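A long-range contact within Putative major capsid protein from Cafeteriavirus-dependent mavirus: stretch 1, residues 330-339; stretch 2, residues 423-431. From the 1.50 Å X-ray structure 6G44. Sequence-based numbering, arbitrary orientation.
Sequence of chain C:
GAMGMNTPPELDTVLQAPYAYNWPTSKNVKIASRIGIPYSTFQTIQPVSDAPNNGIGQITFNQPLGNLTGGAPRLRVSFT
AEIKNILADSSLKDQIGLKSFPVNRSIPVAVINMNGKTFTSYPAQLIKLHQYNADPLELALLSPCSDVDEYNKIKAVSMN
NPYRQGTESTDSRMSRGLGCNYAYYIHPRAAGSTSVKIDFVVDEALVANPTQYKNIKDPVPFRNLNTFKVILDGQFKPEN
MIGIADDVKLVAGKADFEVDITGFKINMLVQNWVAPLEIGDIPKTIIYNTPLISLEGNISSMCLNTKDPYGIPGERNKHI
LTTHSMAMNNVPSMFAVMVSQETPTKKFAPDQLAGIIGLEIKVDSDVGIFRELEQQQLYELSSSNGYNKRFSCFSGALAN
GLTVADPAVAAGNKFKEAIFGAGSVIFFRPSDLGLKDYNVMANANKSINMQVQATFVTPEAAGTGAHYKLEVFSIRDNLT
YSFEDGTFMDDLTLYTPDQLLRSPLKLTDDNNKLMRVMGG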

# COMPACT_ATOMS: atom_id res chain seq x y z
N ASN C 330 19.33 -3.68 -34.06
CA ASN C 330 19.23 -2.44 -33.31
C ASN C 330 19.25 -2.85 -31.82
O ASN C 330 19.16 -4.04 -31.52
CB ASN C 330 17.95 -1.70 -33.70
CG ASN C 330 16.71 -2.54 -33.52
OD1 ASN C 330 16.29 -2.80 -32.39
ND2 ASN C 330 16.13 -3.00 -34.63
N VAL C 331 19.34 -1.87 -30.93
CA VAL C 331 19.57 -2.13 -29.50
C VAL C 331 18.25 -1.95 -28.73
O VAL C 331 17.73 -0.84 -28.66
CB VAL C 331 20.65 -1.18 -28.96
CG1 VAL C 331 20.92 -1.47 -27.48
CG2 VAL C 331 21.95 -1.31 -29.76
N PRO C 332 17.68 -3.07 -28.20
CA PRO C 332 16.45 -2.91 -27.40
C PRO C 332 16.62 -2.13 -26.10
O PRO C 332 17.72 -2.02 -25.56
CB PRO C 332 16.05 -4.35 -27.07
CG PRO C 332 16.68 -5.18 -28.14
CD PRO C 332 17.98 -4.49 -28.42
N SER C 333 15.50 -1.65 -25.61
CA SER C 333 15.42 -0.95 -24.34
C SER C 333 15.64 -1.85 -23.15
O SER C 333 16.27 -1.42 -22.15
CB SER C 333 14.03 -0.32 -24.22
OG SER C 333 13.85 0.30 -22.95
N MET C 334 15.14 -3.08 -23.22
CA MET C 334 15.25 -3.98 -22.08
C MET C 334 15.25 -5.42 -22.55
O MET C 334 14.71 -5.74 -23.61
CB MET C 334 14.10 -3.75 -21.07
CG MET C 334 14.30 -4.43 -19.71
SD MET C 334 12.99 -4.11 -18.49
CE MET C 334 13.25 -2.39 -18.11
N PHE C 335 15.85 -6.28 -21.74
CA PHE C 335 15.85 -7.70 -21.91
C PHE C 335 15.28 -8.38 -20.69
O PHE C 335 15.32 -7.82 -19.59
CB PHE C 335 17.30 -8.21 -22.12
CG PHE C 335 17.93 -7.68 -23.36
CD1 PHE C 335 17.74 -8.37 -24.55
CD2 PHE C 335 18.68 -6.52 -23.36
CE1 PHE C 335 18.28 -7.91 -25.73
CE2 PHE C 335 19.25 -6.05 -24.55
CZ PHE C 335 19.03 -6.76 -25.72
N ALA C 336 14.75 -9.58 -20.89
CA ALA C 336 14.26 -10.41 -19.77
C ALA C 336 14.78 -11.83 -19.97
O ALA C 336 14.66 -12.39 -21.07
CB ALA C 336 12.75 -10.40 -19.67
N VAL C 337 15.33 -12.40 -18.91
CA VAL C 337 15.87 -13.76 -18.92
C VAL C 337 15.06 -14.61 -17.96
O VAL C 337 14.86 -14.22 -16.80
CB VAL C 337 17.35 -13.76 -18.49
CG1 VAL C 337 17.92 -15.17 -18.54
CG2 VAL C 337 18.16 -12.82 -19.35
N MET C 338 14.63 -15.78 -18.42
CA MET C 338 13.94 -16.71 -17.55
C MET C 338 14.23 -18.12 -18.02
O MET C 338 14.45 -18.33 -19.21
CB MET C 338 12.44 -16.40 -17.47
CG MET C 338 11.51 -16.87 -18.55
SD MET C 338 9.76 -16.56 -18.08
CE MET C 338 9.62 -14.86 -18.54
N VAL C 339 14.23 -19.06 -17.09
CA VAL C 339 14.43 -20.48 -17.39
C VAL C 339 13.18 -21.21 -16.94
O VAL C 339 12.91 -21.29 -15.75
CB VAL C 339 15.68 -21.00 -16.68
CG1 VAL C 339 15.86 -22.50 -16.96
CG2 VAL C 339 16.92 -20.24 -17.11
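Stretch 2 (423-431) GSVIFFRPS

Residues 424-429 of stretch 2 are extended and run antiparallel to residues 334-339, so that the two form neighbouring antiparallel strands of one sheet; the chain turns at Pro430. The strand axes, 334-339 and 425-428, approach to 4.6 Å with 163° between their N-to-C directions, and together the stretches bury 720 Å².

Stretch 2 enters at Gly423, whose phi/psi of 112/-173 would jam a CB against the preceding carbonyl, and which makes no contact with stretch 1. Ser424 is extended (phi/psi -99/145), and its backbone does the work: the carbonyl O lies 3.7 Å from Met338 CB and 2.7 Å from a water that accepts a hydrogen bond from Val339 N at 2.9 Å. The water thus links the two stretches.

Val425, with chi1 t, sends its side chain to the same face as Ala336, Met338 and Phe427. Its CG2 lies 4.1 Å from Met338 CE and its CG1 4.3 Å from Ala336 CB, while its CA sits 3.4 Å from Val337 O in a CA-H...O contact. Ile426 pairs with Val337 through two hydrogen bonds, Ile426 N to Val337 O and Val337 N to Ile426 O, both 2.9 Å. Their side chains share the other face, with the CB atoms of Ile426 and Val337 4.5 Å apart.

Phe427 returns to the first face, opposite Ala336 in a non-hydrogen-bonded pair with CA atoms 4.4 Å apart. The small alanine side chain meets the ring, Phe427 CE1 to Ala336 CB being 3.8 Å, and Met334 SD approaches Phe427 CD1 obliquely at the same distance. Phe428 forms the next hydrogen-bonded pair, with Phe335, its N donating to Phe335 O at 3.0 Å and its O accepting from Phe335 N at 2.8 Å. With chi1 p, its ring reaches back over stretch 1: Phe335 CB lies over one face, 3.8 Å from the centroid of the Phe428 ring, and Val337 CG2 packs at the edge, 3.8 Å from Phe428 CE2. The Phe335 and Phe428 rings are nearly parallel (21°) but slid apart, with centroids at 5.2 Å.

Beyond the strand, Arg429 extends its side chain past Met334, whose CE covers one face of the guanidinium, 3.4 Å from Arg429 CZ. A second water accepts from Arg429 NH1 at 3.0 Å and donates to Ser333 O at 2.7 Å. Pro430 closes the contact, its CD 3.2 Å from Ser333 O and its CG 3.9 Å from Val331 CG1; Ser431 already lies out of contact.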

# COMPACT_ATOMS: atom_id res chain seq x y z
N GLY C 423 10.61 -19.06 -8.86
CA GLY C 423 11.83 -18.91 -9.65
C GLY C 423 11.97 -17.53 -10.28
O GLY C 423 11.21 -16.62 -9.98
N SER C 424 12.99 -17.38 -11.12
CA SER C 424 13.53 -16.06 -11.49
C SER C 424 13.06 -15.50 -12.81
O SER C 424 12.93 -16.23 -13.80
CB SER C 424 15.05 -16.09 -11.56
OG SER C 424 15.64 -16.78 -10.48
N VAL C 425 12.89 -14.19 -12.84
CA VAL C 425 12.93 -13.43 -14.10
C VAL C 425 13.89 -12.29 -13.88
O VAL C 425 13.73 -11.53 -12.93
CB VAL C 425 11.56 -12.87 -14.53
CG1 VAL C 425 11.67 -12.10 -15.83
CG2 VAL C 425 10.56 -14.02 -14.69
N ILE C 426 14.89 -12.18 -14.75
CA ILE C 426 15.89 -11.11 -14.62
C ILE C 426 15.71 -10.10 -15.74
O ILE C 426 15.95 -10.41 -16.91
CB ILE C 426 17.34 -11.63 -14.57
CG1 ILE C 426 17.53 -12.60 -13.39
CG2 ILE C 426 18.32 -10.46 -14.46
CD1 ILE C 426 18.80 -13.43 -13.47
N PHE C 427 15.30 -8.89 -15.39
CA PHE C 427 15.17 -7.78 -16.31
C PHE C 427 16.44 -6.97 -16.28
O PHE C 427 16.91 -6.61 -15.18
CB PHE C 427 13.98 -6.88 -15.92
CG PHE C 427 12.64 -7.54 -16.06
CD1 PHE C 427 11.99 -7.59 -17.29
CD2 PHE C 427 11.97 -8.11 -14.96
CE1 PHE C 427 10.74 -8.16 -17.41
CE2 PHE C 427 10.71 -8.67 -15.09
CZ PHE C 427 10.11 -8.72 -16.33
N PHE C 428 17.06 -6.71 -17.44
CA PHE C 428 18.25 -5.83 -17.51
C PHE C 428 18.22 -4.99 -18.78
O PHE C 428 17.64 -5.40 -19.79
CB PHE C 428 19.57 -6.62 -17.38
CG PHE C 428 19.94 -7.43 -18.61
CD1 PHE C 428 20.72 -6.87 -19.61
CD2 PHE C 428 19.55 -8.77 -18.74
CE1 PHE C 428 21.04 -7.61 -20.75
CE2 PHE C 428 19.90 -9.50 -19.85
CZ PHE C 428 20.65 -8.92 -20.87
N ARG C 429 18.77 -3.79 -18.68
CA ARG C 429 18.83 -2.82 -19.78
C ARG C 429 20.25 -2.81 -20.34
O ARG C 429 21.20 -3.15 -19.64
CB ARG C 429 18.49 -1.43 -19.25
CG ARG C 429 17.12 -1.30 -18.62
CD ARG C 429 16.96 0.09 -18.07
NE ARG C 429 15.69 0.30 -17.39
CZ ARG C 429 14.57 0.69 -17.96
NH1 ARG C 429 14.51 0.97 -19.25
NH2 ARG C 429 13.48 0.88 -17.22
N PRO C 430 20.44 -2.33 -21.57
CA PRO C 430 21.82 -2.23 -22.08
C PRO C 430 22.70 -1.32 -21.20
O PRO C 430 23.90 -1.59 -21.03
CB PRO C 430 21.63 -1.69 -23.51
CG PRO C 430 20.25 -1.23 -23.60
CD PRO C 430 19.44 -1.97 -22.59
N SER C 431 22.11 -0.30 -20.60
CA SER C 431 22.85 0.58 -19.68
C SER C 431 23.32 -0.14 -18.41
O SER C 431 24.32 0.26 -17.82
CB SER C 431 22.04 1.83 -19.37
OG SER C 431 20.74 1.55 -18.86
O HOH W 1 16.67 1.13 -21.39
O HOH W 2 14.22 -18.56 -14.28